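Local coordinates for protein arginyl-tRNA synthetase, putative (Plasmodium falciparum, PDB 5JLD) that probably attaches L-arginine to tRNA(Arg) at the expense of ATP, as a class I aminoacyl-tRNA synthetase working in cytoplasmic translation, at residues A[29-34]-A[51-56]; A[476-481]-A[544-549]. One frame throughout, in Å; residues are numbered along the deposited sequence.

Interaction 1. Residues A[29-34]-A[51-56]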
ATOM      1  N   ILE A  29      34.062   3.033 -15.777  1.00 86.26           N
ATOM      2  CA  ILE A  29      33.681   2.360 -14.541  1.00 76.51           C
ATOM      3  C   ILE A  29      32.216   1.964 -14.596  1.00 71.52           C
ATOM      4  O   ILE A  29      31.399   2.652 -15.209  1.00 82.96           O
ATOM      5  CB  ILE A  29      33.944   3.254 -13.288  1.00 63.70           C
ATOM      6  CG1 ILE A  29      34.236   2.409 -12.049  1.00 60.60           C
ATOM      7  CG2 ILE A  29      32.783   4.220 -13.021  1.00 67.10           C
ATOM      8  CD1 ILE A  29      34.518   3.246 -10.808  1.00 59.80           C
ATOM      9  N   SER A  30      31.881   0.832 -13.990  1.00 63.76           N
ATOM     10  CA  SER A  30      30.479   0.465 -13.849  1.00 63.68           C
ATOM     11  C   SER A  30      30.153   0.552 -12.374  1.00 63.15           C
ATOM     12  O   SER A  30      30.524  -0.318 -11.584  1.00 63.11           O
ATOM     13  CB  SER A  30      30.180  -0.936 -14.408  1.00 54.46           C
ATOM     14  N   GLU A  31      29.464   1.625 -12.013  1.00 62.48           N
ATOM     15  CA  GLU A  31      29.230   1.964 -10.618  1.00 56.38           C
ATOM     16  C   GLU A  31      27.932   2.763 -10.530  1.00 55.29           C
ATOM     17  O   GLU A  31      27.901   3.952 -10.844  1.00 64.43           O
ATOM     18  CB  GLU A  31      30.425   2.757 -10.049  1.00 58.00           C
ATOM     19  CG  GLU A  31      30.249   3.282  -8.615  1.00 55.65           C
ATOM     20  CD  GLU A  31      30.408   2.200  -7.560  1.00 61.03           C
ATOM     21  OE1 GLU A  31      31.129   1.212  -7.815  1.00 65.20           O
ATOM     22  OE2 GLU A  31      29.789   2.321  -6.480  1.00 63.75           O
ATOM     23  N   ASP A  32      26.856   2.100 -10.129  1.00 50.89           N
ATOM     24  CA  ASP A  32      25.563   2.756 -10.039  1.00 51.11           C
ATOM     25  C   ASP A  32      25.491   3.555  -8.746  1.00 50.69           C
ATOM     26  O   ASP A  32      25.684   3.010  -7.657  1.00 50.91           O
ATOM     27  CB  ASP A  32      24.427   1.736 -10.114  1.00 64.88           C
ATOM     28  CG  ASP A  32      23.077   2.387 -10.353  1.00 84.99           C
ATOM     29  OD1 ASP A  32      22.392   2.733  -9.367  1.00 95.84           O
ATOM     30  OD2 ASP A  32      22.700   2.549 -11.532  1.00 91.62           O
ATOM     31  N   ALA A  33      25.239   4.853  -8.878  1.00 50.09           N
ATOM     32  CA  ALA A  33      25.186   5.737  -7.723  1.00 51.90           C
ATOM     33  C   ALA A  33      24.009   5.370  -6.841  1.00 49.84           C
ATOM     34  O   ALA A  33      22.910   5.123  -7.331  1.00 50.62           O
ATOM     35  CB  ALA A  33      25.087   7.190  -8.155  1.00 45.63           C
ATOM     36  N   ILE A  34      24.246   5.319  -5.539  1.00 49.13           N
ATOM     37  CA  ILE A  34      23.161   5.109  -4.601  1.00 51.18           C
ATOM     38  C   ILE A  34      23.076   6.303  -3.659  1.00 47.34           C
ATOM     39  O   ILE A  34      24.081   6.774  -3.124  1.00 51.20           O
ATOM     40  CB  ILE A  34      23.323   3.804  -3.805  1.00 55.98           C
ATOM     41  CG1 ILE A  34      23.295   2.604  -4.760  1.00 68.07           C
ATOM     42  CG2 ILE A  34      22.210   3.679  -2.782  1.00 57.23           C
ATOM     43  CD1 ILE A  34      23.355   1.251  -4.063  1.00 70.63           C
ATOM     44  N   ILE A  51      33.165   5.066  -1.154  1.00 53.44           N
ATOM     45  CA  ILE A  51      33.691   4.032  -0.267  1.00 52.26           C
ATOM     46  C   ILE A  51      33.856   2.727  -1.054  1.00 46.17           C
ATOM     47  O   ILE A  51      34.914   2.094  -1.024  1.00 51.63           O
ATOM     48  CB  ILE A  51      32.785   3.859   0.962  1.00 53.73           C
ATOM     49  CG1 ILE A  51      32.807   5.164   1.771  1.00 61.07           C
ATOM     50  CG2 ILE A  51      33.244   2.673   1.827  1.00 44.82           C
ATOM     51  CD1 ILE A  51      31.829   5.223   2.925  1.00 57.46           C
ATOM     52  N   ASN A  52      32.840   2.377  -1.823  1.00 44.43           N
ATOM     53  CA  ASN A  52      32.926   1.187  -2.668  1.00 53.64           C
ATOM     54  C   ASN A  52      33.950   1.318  -3.803  1.00 60.68           C
ATOM     55  O   ASN A  52      34.653   0.354  -4.132  1.00 61.25           O
ATOM     56  CB  ASN A  52      31.546   0.851  -3.219  1.00 57.20           C
ATOM     57  CG  ASN A  52      30.672   0.169  -2.176  1.00 71.68           C
ATOM     58  OD1 ASN A  52      31.096  -0.028  -1.028  1.00 63.94           O
ATOM     59  ND2 ASN A  52      29.448  -0.187  -2.559  1.00 81.01           N
ATOM     60  N   ILE A  53      34.068   2.512  -4.376  1.00 58.31           N
ATOM     61  CA  ILE A  53      35.061   2.725  -5.421  1.00 45.04           C
ATOM     62  C   ILE A  53      36.459   2.579  -4.836  1.00 51.09           C
ATOM     63  O   ILE A  53      37.347   2.029  -5.481  1.00 59.03           O
ATOM     64  CB  ILE A  53      34.900   4.101  -6.090  1.00 44.90           C
ATOM     65  CG1 ILE A  53      33.564   4.162  -6.834  1.00 50.95           C
ATOM     66  CG2 ILE A  53      36.032   4.351  -7.074  1.00 44.01           C
ATOM     67  CD1 ILE A  53      33.225   5.517  -7.406  1.00 51.71           C
ATOM     68  N   TYR A  54      36.650   3.061  -3.608  1.00 51.79           N
ATOM     69  CA  TYR A  54      37.951   2.955  -2.945  1.00 54.11           C
ATOM     70  C   TYR A  54      38.259   1.507  -2.612  1.00 51.40           C
ATOM     71  O   TYR A  54      39.388   1.066  -2.751  1.00 49.78           O
ATOM     72  CB  TYR A  54      38.007   3.803  -1.667  1.00 54.72           C
ATOM     73  CG  TYR A  54      39.335   3.719  -0.932  1.00 54.48           C
ATOM     74  CD1 TYR A  54      40.491   4.243  -1.486  1.00 59.29           C
ATOM     75  CD2 TYR A  54      39.426   3.121   0.317  1.00 52.05           C
ATOM     76  CE1 TYR A  54      41.704   4.170  -0.821  1.00 62.49           C
ATOM     77  CE2 TYR A  54      40.635   3.044   0.993  1.00 59.96           C
ATOM     78  CZ  TYR A  54      41.768   3.565   0.417  1.00 62.04           C
ATOM     79  OH  TYR A  54      42.971   3.497   1.083  1.00 65.67           O
ATOM     80  N   LYS A  55      37.252   0.758  -2.180  1.00 59.24           N
ATOM     81  CA  LYS A  55      37.495  -0.639  -1.852  1.00 72.11           C
ATOM     82  C   LYS A  55      37.845  -1.442  -3.110  1.00 69.42           C
ATOM     83  O   LYS A  55      38.805  -2.206  -3.102  1.00 66.63           O
ATOM     84  CB  LYS A  55      36.288  -1.236  -1.118  1.00 79.78           C
ATOM     85  CG  LYS A  55      36.119  -0.639   0.283  1.00 88.26           C
ATOM     86  CD  LYS A  55      35.108  -1.382   1.149  1.00 94.70           C
ATOM     87  CE  LYS A  55      33.685  -1.277   0.614  1.00 93.53           C
ATOM     88  NZ  LYS A  55      32.681  -1.906   1.531  1.00 84.02           N
ATOM     89  N   LYS A  56      37.102  -1.240  -4.195  1.00 69.03           N
ATOM     90  CA  LYS A  56      37.370  -1.969  -5.443  1.00 69.47           C
ATOM     91  C   LYS A  56      38.683  -1.572  -6.133  1.00 75.91           C
ATOM     92  O   LYS A  56      39.519  -2.426  -6.440  1.00 81.91           O
ATOM     93  CB  LYS A  56      36.227  -1.771  -6.434  1.00 62.50           C
ATOM     94  CG  LYS A  56      34.943  -2.494  -6.079  1.00 62.80           C
ATOM     95  CD  LYS A  56      33.962  -2.472  -7.249  1.00 70.12           C
ATOM     96  CE  LYS A  56      34.504  -3.245  -8.444  1.00 70.38           C
ATOM     97  NZ  LYS A  56      33.472  -3.395  -9.514  1.00 64.03           N
TER
HETATM   98  O   HOH W   1      32.597  -0.404  -9.841  1.00 50.69           O

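Interaction 2. Residues A[476-481]-A[544-549]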
ATOM      1  N   GLY A 476      -3.411   6.740  14.966  1.00 51.02           N
ATOM      2  CA  GLY A 476      -4.265   7.411  14.001  1.00 50.62           C
ATOM      3  C   GLY A 476      -5.074   8.554  14.599  1.00 51.11           C
ATOM      4  O   GLY A 476      -5.320   9.566  13.940  1.00 55.75           O
ATOM      5  N   ILE A 477      -5.487   8.377  15.849  1.00 45.93           N
ATOM      6  CA  ILE A 477      -6.162   9.411  16.626  1.00 51.14           C
ATOM      7  C   ILE A 477      -5.287  10.670  16.773  1.00 57.14           C
ATOM      8  O   ILE A 477      -5.749  11.802  16.586  1.00 58.77           O
ATOM      9  CB  ILE A 477      -6.526   8.881  18.032  1.00 57.38           C
ATOM     10  CG1 ILE A 477      -7.375   7.603  17.928  1.00 62.18           C
ATOM     11  CG2 ILE A 477      -7.182   9.969  18.878  1.00 56.08           C
ATOM     12  CD1 ILE A 477      -8.641   7.746  17.079  1.00 61.54           C
ATOM     13  N   TYR A 478      -4.019  10.450  17.107  1.00 52.67           N
ATOM     14  CA  TYR A 478      -3.037  11.518  17.194  1.00 52.71           C
ATOM     15  C   TYR A 478      -2.942  12.275  15.870  1.00 53.75           C
ATOM     16  O   TYR A 478      -3.004  13.510  15.837  1.00 49.23           O
ATOM     17  CB  TYR A 478      -1.677  10.942  17.579  1.00 54.57           C
ATOM     18  CG  TYR A 478      -0.500  11.834  17.250  1.00 56.60           C
ATOM     19  CD1 TYR A 478      -0.127  12.876  18.096  1.00 62.79           C
ATOM     20  CD2 TYR A 478       0.253  11.614  16.106  1.00 54.30           C
ATOM     21  CE1 TYR A 478       0.960  13.689  17.796  1.00 66.11           C
ATOM     22  CE2 TYR A 478       1.331  12.411  15.799  1.00 60.93           C
ATOM     23  CZ  TYR A 478       1.684  13.447  16.645  1.00 65.37           C
ATOM     24  OH  TYR A 478       2.765  14.231  16.321  1.00 65.15           O
ATOM     25  N   ILE A 479      -2.807  11.525  14.779  1.00 46.62           N
ATOM     26  CA  ILE A 479      -2.651  12.120  13.460  1.00 47.26           C
ATOM     27  C   ILE A 479      -3.868  12.992  13.157  1.00 51.09           C
ATOM     28  O   ILE A 479      -3.757  14.140  12.687  1.00 51.32           O
ATOM     29  CB  ILE A 479      -2.499  11.051  12.374  1.00 44.27           C
ATOM     30  CG1 ILE A 479      -1.344  10.097  12.702  1.00 42.81           C
ATOM     31  CG2 ILE A 479      -2.310  11.710  10.997  1.00 47.36           C
ATOM     32  CD1 ILE A 479       0.040  10.670  12.471  1.00 40.14           C
ATOM     33  N   ILE A 480      -5.031  12.440  13.478  1.00 42.51           N
ATOM     34  CA  ILE A 480      -6.288  13.118  13.219  1.00 50.70           C
ATOM     35  C   ILE A 480      -6.365  14.429  13.991  1.00 53.13           C
ATOM     36  O   ILE A 480      -6.729  15.474  13.426  1.00 56.22           O
ATOM     37  CB  ILE A 480      -7.468  12.191  13.556  1.00 50.81           C
ATOM     38  CG1 ILE A 480      -7.522  11.058  12.522  1.00 50.34           C
ATOM     39  CG2 ILE A 480      -8.791  12.945  13.553  1.00 55.93           C
ATOM     40  CD1 ILE A 480      -8.483   9.970  12.877  1.00 57.67           C
ATOM     41  N   TYR A 481      -5.982  14.400  15.264  1.00 51.64           N
ATOM     42  CA  TYR A 481      -6.061  15.625  16.050  1.00 58.25           C
ATOM     43  C   TYR A 481      -5.037  16.652  15.589  1.00 56.17           C
ATOM     44  O   TYR A 481      -5.298  17.857  15.648  1.00 63.92           O
ATOM     45  CB  TYR A 481      -5.914  15.323  17.543  1.00 62.14           C
ATOM     46  CG  TYR A 481      -7.262  15.028  18.145  1.00 61.29           C
ATOM     47  CD1 TYR A 481      -7.820  13.764  18.038  1.00 63.06           C
ATOM     48  CD2 TYR A 481      -8.006  16.026  18.764  1.00 63.64           C
ATOM     49  CE1 TYR A 481      -9.070  13.488  18.557  1.00 69.87           C
ATOM     50  CE2 TYR A 481      -9.257  15.761  19.297  1.00 70.63           C
ATOM     51  CZ  TYR A 481      -9.785  14.484  19.190  1.00 76.18           C
ATOM     52  OH  TYR A 481     -11.028  14.191  19.703  1.00 81.57           O
ATOM     53  N   ASP A 544       6.133  11.805  10.443  1.00 43.53           N
ATOM     54  CA  ASP A 544       7.250  12.728  10.570  1.00 42.94           C
ATOM     55  C   ASP A 544       6.734  14.087  10.157  1.00 43.97           C
ATOM     56  O   ASP A 544       7.073  15.091  10.797  1.00 48.46           O
ATOM     57  CB  ASP A 544       8.459  12.273   9.756  1.00 36.07           C
ATOM     58  CG  ASP A 544       9.051  10.967  10.293  1.00 49.88           C
ATOM     59  OD1 ASP A 544       8.704  10.573  11.440  1.00 54.98           O
ATOM     60  OD2 ASP A 544       9.857  10.328   9.586  1.00 48.69           O
ATOM     61  N   LEU A 545       5.812  14.105   9.183  1.00 40.33           N
ATOM     62  CA  LEU A 545       5.298  15.380   8.716  1.00 42.50           C
ATOM     63  C   LEU A 545       4.701  16.124   9.906  1.00 48.34           C
ATOM     64  O   LEU A 545       4.987  17.312  10.133  1.00 45.17           O
ATOM     65  CB  LEU A 545       4.271  15.198   7.617  1.00 41.14           C
ATOM     66  CG  LEU A 545       3.576  16.479   7.160  1.00 44.39           C
ATOM     67  CD1 LEU A 545       4.596  17.491   6.657  1.00 45.27           C
ATOM     68  CD2 LEU A 545       2.548  16.148   6.070  1.00 39.65           C
ATOM     69  N   THR A 546       3.951  15.397  10.723  1.00 49.20           N
ATOM     70  CA  THR A 546       3.269  16.051  11.818  1.00 51.25           C
ATOM     71  C   THR A 546       4.314  16.582  12.793  1.00 51.21           C
ATOM     72  O   THR A 546       4.251  17.751  13.180  1.00 58.62           O
ATOM     73  CB  THR A 546       2.237  15.106  12.514  1.00 45.37           C
ATOM     74  OG1 THR A 546       2.908  14.150  13.341  1.00 52.14           O
ATOM     75  CG2 THR A 546       1.387  14.377  11.463  1.00 43.30           C
ATOM     76  N   THR A 547       5.333  15.790  13.124  1.00 50.19           N
ATOM     77  CA  THR A 547       6.230  16.247  14.199  1.00 47.16           C
ATOM     78  C   THR A 547       7.073  17.408  13.703  1.00 53.84           C
ATOM     79  O   THR A 547       7.244  18.425  14.401  1.00 54.07           O
ATOM     80  CB  THR A 547       7.142  15.136  14.715  1.00 49.37           C
ATOM     81  OG1 THR A 547       7.951  14.655  13.640  1.00 52.04           O
ATOM     82  CG2 THR A 547       6.315  13.978  15.316  1.00 47.88           C
ATOM     83  N   THR A 548       7.584  17.263  12.485  1.00 45.27           N
ATOM     84  CA  THR A 548       8.319  18.345  11.866  1.00 48.36           C
ATOM     85  C   THR A 548       7.454  19.594  11.942  1.00 52.88           C
ATOM     86  O   THR A 548       7.936  20.658  12.375  1.00 54.21           O
ATOM     87  CB  THR A 548       8.690  18.026  10.420  1.00 49.14           C
ATOM     88  OG1 THR A 548       9.496  16.845  10.405  1.00 44.67           O
ATOM     89  CG2 THR A 548       9.477  19.180   9.796  1.00 49.85           C
ATOM     90  N   PHE A 549       6.160  19.438  11.629  1.00 49.18           N
ATOM     91  CA  PHE A 549       5.286  20.601  11.599  1.00 50.35           C
ATOM     92  C   PHE A 549       5.238  21.198  12.993  1.00 54.03           C
ATOM     93  O   PHE A 549       5.373  22.414  13.177  1.00 49.86           O
ATOM     94  CB  PHE A 549       3.858  20.272  11.123  1.00 46.32           C
ATOM     95  CG  PHE A 549       2.922  21.445  11.239  1.00 49.07           C
ATOM     96  CD1 PHE A 549       2.844  22.389  10.217  1.00 48.65           C
ATOM     97  CD2 PHE A 549       2.176  21.648  12.398  1.00 52.61           C
ATOM     98  CE1 PHE A 549       2.015  23.500  10.333  1.00 48.61           C
ATOM     99  CE2 PHE A 549       1.349  22.756  12.524  1.00 57.61           C
ATOM    100  CZ  PHE A 549       1.267  23.686  11.488  1.00 55.32           C
TER

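Interaction 1. Residues A[29-34]-A[51-56]
Glu31 meets Ile53 through CG and the carboxylate carbon CD because CG stands anti to the backbone N (chi1 175°) and the chain then bends at chi2 (76°), which brings CG and CD obliquely across the Ile53 side chain. Glu31 CD comes to 3.8 Å from Ile53 CG1, and Glu31 CG lies 3.9 Å from Ile53 CD1. OE2 of Glu31 reaches Asn52 CB at 4.0 Å, the side chains crossing at about a right angle; the carboxylate plane is turned 75° from the Asn52 amide, and the approach is van der Waals. OE2 is hydrogen-bonded to ND2 of Asn49, first residue of helix 49-57, whose side chain also bonds Asp32 O and Ile34 N. The other oxygen, OE1, takes a hydrogen bond from a water at 3.0 Å. That water also donates to Ser30 O and accepts from Lys56 NZ (3.1 Å), so it bridges loop and helix. Beside this polar link, Ile29 CD1 reaches Ile53 CG2 at 4.2 Å, and Ile29 also touches Ile22 of helix 10-25. The contact thus packs the loop joining helix 10-25 to edge strand 35-37 of the antiparallel sheet against helix 49-57, within the N-terminal domain of arginyl-tRNA synthetase.

Interaction 2. Residues A[476-481]-A[544-549]
Two helices of the all-helical DALR anticodon-binding domain meet where Tyr478, on helix 476-492, reaches Thr546, on helix 536-556. Across the contact Tyr478 OH donates a hydrogen bond to Thr546 OG1 at 3.0 Å. The threonine oxygen sits at the edge of the tyrosine ring, near its plane, and is 3.4 Å from Tyr478 CE2. A chi1 of 160°, which swings CG away from the backbone N, carries the ring from the flank of its helix across to the neighbour. Thr546 OG1 is also hydrogen-bonded to Tyr543 O one turn back, which probably fixes the hydroxyl's rotation and leaves the oxygen to accept from the tyrosine. The segment axes come no closer than 10.7 Å and run at 48° to each other, so the contact is made by side chains, with Tyr478 reaching across. Such a pair belongs to the helical bundle of the DALR domain: Thr546 also touches Leu578 of helix 564-584, and Ile480 of the first helix packs on Met582 of that same helix. Next to the hydroxyl pair, Ile479 CD1 meets the methyl CG2 of Thr546 at 4.1 Å, the two side chains crossing at about a right angle. Thr547 adds its methyl group, CG2 lying 3.7 Å from Tyr478 OH, and the ring of Tyr543 meets that of Tyr478 with their planes about 45° apart.

In the fold
The two contacts lie in different domains: interaction 1 in the N-terminal domain and interaction 2 in the anticodon-binding domain, with the class I catalytic region between them in sequence. Their centres are 39 Å apart and their nearest atoms about 19 Å, so neither touches the other. Interaction 1 closes before interaction 2 opens along the chain, and it lies farther out, 33 Å from the chain centre against 19 Å. A shared water links the segments of the first, a hydrogen bond between two hydroxyls those of the second. Both are contacts within single domains, and no ligand atom lies in either.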